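Local coordinates for SCARECROW-LIKE protein 7 (Oryza sativa Japonica Group, PDB 5HYZ) that probably acts as a DNA-binding transcription factor of the GRAS family, working as a homodimer in plant development and resistance to abiotic stress, at residues Glu75-Leu83 and Glu279-Phe288. Sequence-based numbering, arbitrary orientation.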
ATOM      1  N   GLU A  75       2.652 -18.798  14.004  1.00 91.61           N
ATOM      2  CA  GLU A  75       1.282 -18.351  13.843  1.00 83.39           C
ATOM      3  C   GLU A  75       1.264 -16.845  13.827  1.00 69.15           C
ATOM      4  O   GLU A  75       0.906 -16.262  12.820  1.00 67.71           O
ATOM      5  CB  GLU A  75       0.381 -18.915  14.943  1.00 79.34           C
ATOM      6  CG  GLU A  75       0.214 -20.437  14.882  1.00 80.16           C
ATOM      7  CD  GLU A  75      -0.267 -20.940  13.514  1.00 83.77           C
ATOM      8  OE1 GLU A  75      -1.417 -21.408  13.426  1.00 84.16           O
ATOM      9  OE2 GLU A  75       0.497 -20.893  12.524  1.00 88.17           O
ATOM     10  N   LEU A  76       1.721 -16.231  14.912  1.00 68.77           N
ATOM     11  CA  LEU A  76       1.723 -14.778  15.027  1.00 66.52           C
ATOM     12  C   LEU A  76       2.407 -14.043  13.878  1.00 56.48           C
ATOM     13  O   LEU A  76       1.920 -13.018  13.436  1.00 45.15           O
ATOM     14  CB  LEU A  76       2.386 -14.354  16.329  1.00 63.82           C
ATOM     15  CG  LEU A  76       1.527 -14.577  17.555  1.00 57.89           C
ATOM     16  CD1 LEU A  76       2.198 -13.870  18.717  1.00 61.43           C
ATOM     17  CD2 LEU A  76       0.112 -14.054  17.306  1.00 56.31           C
ATOM     18  N   THR A  77       3.536 -14.544  13.403  1.00 52.63           N
ATOM     19  CA  THR A  77       4.264 -13.781  12.407  1.00 47.06           C
ATOM     20  C   THR A  77       3.460 -13.822  11.083  1.00 37.74           C
ATOM     21  O   THR A  77       3.307 -12.783  10.388  1.00 38.80           O
ATOM     22  CB  THR A  77       5.724 -14.305  12.268  1.00 55.70           C
ATOM     23  OG1 THR A  77       6.520 -13.343  11.568  1.00 51.09           O
ATOM     24  CG2 THR A  77       5.776 -15.666  11.579  1.00 53.54           C
ATOM     25  N   LEU A  78       2.875 -14.981  10.785  1.00 38.97           N
ATOM     26  CA  LEU A  78       2.017 -15.096   9.615  1.00 42.71           C
ATOM     27  C   LEU A  78       0.777 -14.230   9.742  1.00 36.61           C
ATOM     28  O   LEU A  78       0.311 -13.635   8.755  1.00 32.11           O
ATOM     29  CB  LEU A  78       1.587 -16.543   9.401  1.00 45.46           C
ATOM     30  CG  LEU A  78       2.414 -17.377   8.417  1.00 54.92           C
ATOM     31  CD1 LEU A  78       3.914 -17.111   8.575  1.00 52.57           C
ATOM     32  CD2 LEU A  78       2.083 -18.834   8.676  1.00 53.09           C
ATOM     33  N   CYS A  79       0.239 -14.197  10.963  1.00 31.02           N
ATOM     34  CA  CYS A  79      -0.967 -13.428  11.281  1.00 31.43           C
ATOM     35  C   CYS A  79      -0.726 -11.964  11.068  1.00 22.81           C
ATOM     36  O   CYS A  79      -1.535 -11.298  10.470  1.00 25.70           O
ATOM     37  CB  CYS A  79      -1.394 -13.643  12.736  1.00 30.91           C
ATOM     38  SG  CYS A  79      -2.123 -15.260  13.044  1.00 36.98           S
ATOM     39  N   TYR A  80       0.373 -11.476  11.627  1.00 27.35           N
ATOM     40  CA  TYR A  80       0.794 -10.096  11.487  1.00 30.97           C
ATOM     41  C   TYR A  80       0.867  -9.720  10.022  1.00 27.67           C
ATOM     42  O   TYR A  80       0.351  -8.661   9.613  1.00 26.48           O
ATOM     43  CB  TYR A  80       2.148  -9.875  12.177  1.00 29.81           C
ATOM     44  CG  TYR A  80       2.653  -8.452  12.131  1.00 32.99           C
ATOM     45  CD1 TYR A  80       2.124  -7.480  12.980  1.00 35.95           C
ATOM     46  CD2 TYR A  80       3.677  -8.082  11.251  1.00 38.50           C
ATOM     47  CE1 TYR A  80       2.594  -6.162  12.960  1.00 37.90           C
ATOM     48  CE2 TYR A  80       4.158  -6.758  11.217  1.00 37.09           C
ATOM     49  CZ  TYR A  80       3.610  -5.809  12.082  1.00 35.03           C
ATOM     50  OH  TYR A  80       4.076  -4.489  12.032  1.00 42.33           O
ATOM     51  N   LYS A  81       1.494 -10.578   9.223  1.00 26.78           N
ATOM     52  CA  LYS A  81       1.609 -10.290   7.780  1.00 33.88           C
ATOM     53  C   LYS A  81       0.231 -10.251   7.058  1.00 26.46           C
ATOM     54  O   LYS A  81      -0.071  -9.344   6.272  1.00 27.76           O
ATOM     55  CB  LYS A  81       2.551 -11.331   7.138  1.00 31.59           C
ATOM     56  CG  LYS A  81       2.718 -11.215   5.623  1.00 44.65           C
ATOM     57  CD  LYS A  81       3.738 -10.131   5.267  1.00 56.69           C
ATOM     58  CE  LYS A  81       3.970  -9.987   3.745  1.00 58.82           C
ATOM     59  NZ  LYS A  81       5.176  -9.120   3.470  1.00 56.67           N
ATOM     60  N   THR A  82      -0.602 -11.252   7.330  1.00 26.42           N
ATOM     61  CA  THR A  82      -1.952 -11.272   6.814  1.00 25.31           C
ATOM     62  C   THR A  82      -2.746  -9.989   7.191  1.00 25.66           C
ATOM     63  O   THR A  82      -3.378  -9.353   6.322  1.00 26.60           O
ATOM     64  CB  THR A  82      -2.702 -12.503   7.357  1.00 29.49           C
ATOM     65  OG1 THR A  82      -2.144 -13.662   6.747  1.00 30.66           O
ATOM     66  CG2 THR A  82      -4.129 -12.458   6.991  1.00 26.84           C
ATOM     67  N   LEU A  83      -2.716  -9.653   8.492  1.00 22.39           N
ATOM     68  CA  LEU A  83      -3.499  -8.530   9.005  1.00 24.93           C
ATOM     69  C   LEU A  83      -3.052  -7.289   8.279  1.00 25.70           C
ATOM     70  O   LEU A  83      -3.881  -6.502   7.852  1.00 30.42           O
ATOM     71  CB  LEU A  83      -3.333  -8.384  10.520  1.00 22.95           C
ATOM     72  CG  LEU A  83      -4.151  -7.334  11.281  1.00 28.34           C
ATOM     73  CD1 LEU A  83      -5.660  -7.482  11.022  1.00 25.07           C
ATOM     74  CD2 LEU A  83      -3.852  -7.390  12.756  1.00 30.18           C
ATOM     75  N   GLU A 279      -6.251 -18.012   5.895  1.00 36.68           N
ATOM     76  CA  GLU A 279      -5.397 -16.976   6.474  1.00 36.65           C
ATOM     77  C   GLU A 279      -6.209 -16.140   7.473  1.00 28.15           C
ATOM     78  O   GLU A 279      -5.739 -15.794   8.581  1.00 32.57           O
ATOM     79  CB  GLU A 279      -4.820 -16.076   5.369  1.00 36.27           C
ATOM     80  CG  GLU A 279      -3.726 -16.731   4.516  1.00 46.63           C
ATOM     81  CD  GLU A 279      -4.240 -17.786   3.515  1.00 53.15           C
ATOM     82  OE1 GLU A 279      -5.388 -17.668   3.001  1.00 49.19           O
ATOM     83  OE2 GLU A 279      -3.469 -18.743   3.243  1.00 62.14           O
ATOM     84  N   ARG A 280      -7.420 -15.823   7.047  1.00 28.79           N
ATOM     85  CA  ARG A 280      -8.350 -15.087   7.885  1.00 30.63           C
ATOM     86  C   ARG A 280      -8.644 -15.816   9.204  1.00 32.12           C
ATOM     87  O   ARG A 280      -8.596 -15.216  10.281  1.00 28.05           O
ATOM     88  CB  ARG A 280      -9.619 -14.846   7.132  1.00 29.31           C
ATOM     89  CG  ARG A 280     -10.691 -14.256   7.987  1.00 32.28           C
ATOM     90  CD  ARG A 280     -11.874 -13.941   7.170  1.00 29.02           C
ATOM     91  NE  ARG A 280     -12.971 -13.501   8.000  1.00 26.64           N
ATOM     92  CZ  ARG A 280     -14.144 -13.122   7.519  1.00 28.32           C
ATOM     93  NH1 ARG A 280     -14.359 -13.139   6.205  1.00 30.00           N
ATOM     94  NH2 ARG A 280     -15.102 -12.728   8.342  1.00 25.75           N
ATOM     95  N   VAL A 281      -8.895 -17.126   9.126  1.00 35.59           N
ATOM     96  CA  VAL A 281      -9.150 -17.915  10.335  1.00 31.64           C
ATOM     97  C   VAL A 281      -7.935 -17.968  11.222  1.00 29.69           C
ATOM     98  O   VAL A 281      -8.057 -17.933  12.445  1.00 32.37           O
ATOM     99  CB  VAL A 281      -9.594 -19.363   9.992  1.00 36.63           C
ATOM    100  CG1 VAL A 281      -9.974 -20.094  11.257  1.00 34.97           C
ATOM    101  CG2 VAL A 281     -10.737 -19.324   9.110  1.00 36.41           C
ATOM    102  N   ARG A 282      -6.751 -18.048  10.631  1.00 24.41           N
ATOM    103  CA  ARG A 282      -5.554 -18.058  11.429  1.00 28.08           C
ATOM    104  C   ARG A 282      -5.515 -16.771  12.267  1.00 25.98           C
ATOM    105  O   ARG A 282      -5.218 -16.809  13.445  1.00 26.66           O
ATOM    106  CB  ARG A 282      -4.282 -18.166  10.564  1.00 26.26           C
ATOM    107  CG  ARG A 282      -3.008 -18.334  11.398  1.00 37.74           C
ATOM    108  CD  ARG A 282      -1.746 -18.497  10.538  1.00 44.95           C
ATOM    109  NE  ARG A 282      -1.917 -19.599   9.594  1.00 46.71           N
ATOM    110  CZ  ARG A 282      -2.197 -19.454   8.299  1.00 44.99           C
ATOM    111  NH1 ARG A 282      -2.317 -18.237   7.781  1.00 47.26           N
ATOM    112  NH2 ARG A 282      -2.344 -20.519   7.514  1.00 46.19           N
ATOM    113  N   VAL A 283      -5.800 -15.636  11.638  1.00 25.57           N
ATOM    114  CA  VAL A 283      -5.762 -14.390  12.399  1.00 27.32           C
ATOM    115  C   VAL A 283      -6.803 -14.396  13.523  1.00 23.57           C
ATOM    116  O   VAL A 283      -6.495 -14.094  14.686  1.00 25.01           O
ATOM    117  CB  VAL A 283      -6.019 -13.176  11.475  1.00 29.30           C
ATOM    118  CG1 VAL A 283      -6.200 -11.881  12.318  1.00 27.07           C
ATOM    119  CG2 VAL A 283      -4.849 -13.040  10.498  1.00 24.49           C
ATOM    120  N   GLU A 284      -8.024 -14.737  13.159  1.00 21.83           N
ATOM    121  CA  GLU A 284      -9.136 -14.760  14.103  1.00 23.81           C
ATOM    122  C   GLU A 284      -8.892 -15.708  15.292  1.00 26.17           C
ATOM    123  O   GLU A 284      -9.204 -15.384  16.435  1.00 23.77           O
ATOM    124  CB  GLU A 284     -10.425 -15.099  13.356  1.00 24.18           C
ATOM    125  CG  GLU A 284     -10.900 -13.924  12.442  1.00 26.63           C
ATOM    126  CD  GLU A 284     -11.942 -14.332  11.441  1.00 29.05           C
ATOM    127  OE1 GLU A 284     -12.096 -15.553  11.245  1.00 30.30           O
ATOM    128  OE2 GLU A 284     -12.609 -13.454  10.852  1.00 28.17           O
ATOM    129  N   ARG A 285      -8.272 -16.852  15.051  1.00 27.68           N
ATOM    130  CA  ARG A 285      -8.052 -17.828  16.120  1.00 24.85           C
ATOM    131  C   ARG A 285      -6.766 -17.630  16.915  1.00 27.82           C
ATOM    132  O   ARG A 285      -6.789 -17.582  18.147  1.00 26.13           O
ATOM    133  CB  ARG A 285      -8.081 -19.232  15.512  1.00 29.76           C
ATOM    134  CG  ARG A 285      -7.703 -20.299  16.489  1.00 34.24           C
ATOM    135  CD  ARG A 285      -7.741 -21.653  15.842  1.00 44.97           C
ATOM    136  NE  ARG A 285      -7.483 -22.685  16.857  1.00 58.32           N
ATOM    137  CZ  ARG A 285      -7.407 -23.995  16.608  1.00 57.00           C
ATOM    138  NH1 ARG A 285      -7.584 -24.448  15.372  1.00 53.46           N
ATOM    139  NH2 ARG A 285      -7.165 -24.851  17.594  1.00 54.41           N
ATOM    140  N   TRP A 286      -5.633 -17.497  16.216  1.00 27.74           N
ATOM    141  CA  TRP A 286      -4.330 -17.494  16.847  1.00 29.07           C
ATOM    142  C   TRP A 286      -3.883 -16.133  17.288  1.00 28.01           C
ATOM    143  O   TRP A 286      -3.024 -16.022  18.153  1.00 35.39           O
ATOM    144  CB  TRP A 286      -3.286 -18.104  15.890  1.00 37.98           C
ATOM    145  CG  TRP A 286      -3.575 -19.543  15.731  1.00 45.82           C
ATOM    146  CD1 TRP A 286      -4.024 -20.198  14.605  1.00 45.53           C
ATOM    147  CD2 TRP A 286      -3.539 -20.513  16.779  1.00 46.12           C
ATOM    148  NE1 TRP A 286      -4.217 -21.530  14.892  1.00 45.74           N
ATOM    149  CE2 TRP A 286      -3.930 -21.748  16.218  1.00 47.95           C
ATOM    150  CE3 TRP A 286      -3.192 -20.461  18.141  1.00 48.11           C
ATOM    151  CZ2 TRP A 286      -3.988 -22.931  16.976  1.00 56.16           C
ATOM    152  CZ3 TRP A 286      -3.248 -21.635  18.899  1.00 53.03           C
ATOM    153  CH2 TRP A 286      -3.641 -22.855  18.310  1.00 53.17           C
HETATM  154  N   MSE A 287      -4.446 -15.083  16.709  1.00 27.37           N
HETATM  155  CA  MSE A 287      -4.071 -13.763  17.203  1.00 24.54           C
HETATM  156  C   MSE A 287      -5.223 -13.223  18.049  1.00 24.90           C
HETATM  157  O   MSE A 287      -5.068 -13.104  19.262  1.00 25.91           O
HETATM  158  CB  MSE A 287      -3.719 -12.816  16.059  1.00 28.99           C
HETATM  159  CG  MSE A 287      -3.248 -11.469  16.571  1.00 27.77           C
HETATM  160 SE   MSE A 287      -2.695 -10.340  15.030  1.00 39.58          SE
HETATM  161  CE  MSE A 287      -0.719 -10.659  15.132  1.00 39.94           C
ATOM    162  N   PHE A 288      -6.379 -12.976  17.438  1.00 22.21           N
ATOM    163  CA  PHE A 288      -7.482 -12.376  18.177  1.00 24.78           C
ATOM    164  C   PHE A 288      -8.047 -13.338  19.235  1.00 24.91           C
ATOM    165  O   PHE A 288      -8.261 -12.946  20.396  1.00 21.38           O
ATOM    166  CB  PHE A 288      -8.598 -11.934  17.241  1.00 23.29           C
ATOM    167  CG  PHE A 288      -8.192 -10.860  16.241  1.00 24.75           C
ATOM    168  CD1 PHE A 288      -7.086 -10.065  16.453  1.00 22.84           C
ATOM    169  CD2 PHE A 288      -8.961 -10.648  15.128  1.00 22.64           C
ATOM    170  CE1 PHE A 288      -6.743  -9.087  15.528  1.00 24.58           C
ATOM    171  CE2 PHE A 288      -8.635  -9.657  14.211  1.00 25.96           C
ATOM    172  CZ  PHE A 288      -7.540  -8.891  14.419  1.00 19.44           C
TER
HETATM  173  O   HOH W   1      -2.753 -15.610   8.694  1.00 29.12           O
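Glu279 opens the packing of helix 278-296 against helix 74-86 by setting its CB against Thr82, whose side chain crosses it at about a right angle. One water draws this end together: it donates to Glu279 O, accepts from Arg282 NH1 and hydrogen-bonds Thr82 OG1 at 2.8 Å, lying in the guanidinium plane. Arg282 reaches across to helix 74-86: CG, anti to the backbone N (chi1 -174°), sends the chain toward Cys79 and Leu78, and a bend at chi3 brings NH1 back to the water. Its CG touches Cys79 SG at 3.6 Å, its CD meets Leu78 CB, and Leu78 CD2 lies over one guanidinium face. Val283 rests CG2 3.6 Å from Thr82 CG2; the backbones come closest at Val283 and Cys79, the axes of these short segments passing 9.0 Å apart at -123°. Trp286 offers a ring face to Glu75 CG in a CH-pi contact, tentative because the Glu75 side chain is poorly ordered; Arg285 NE lies above the rim of the opposite face. Met287, a selenomethionine, turns CE to within 3.9 Å of Cys79 CB, while SE meets Leu83 CD2. Phe288 brings CZ to Leu83 CD1 at 4.1 Å, and Leu269 of helix 251-272 touches both residues. Within the GRAS domain, a Rossmann-type fold with a helix bundle, this is a worked example of sequence-distant helices joined by side chains: helix 74-86 runs into the predicted VHIID region, its partner belongs to the predicted PFYRE region. Glu75 OE2 and Arg282 NE, 4.0 Å apart and beyond a salt bridge, may add some attraction; cohesion comes mainly from apolar packing and the aliphatic parts of Glu75 and Arg282, with a water as polar bridge.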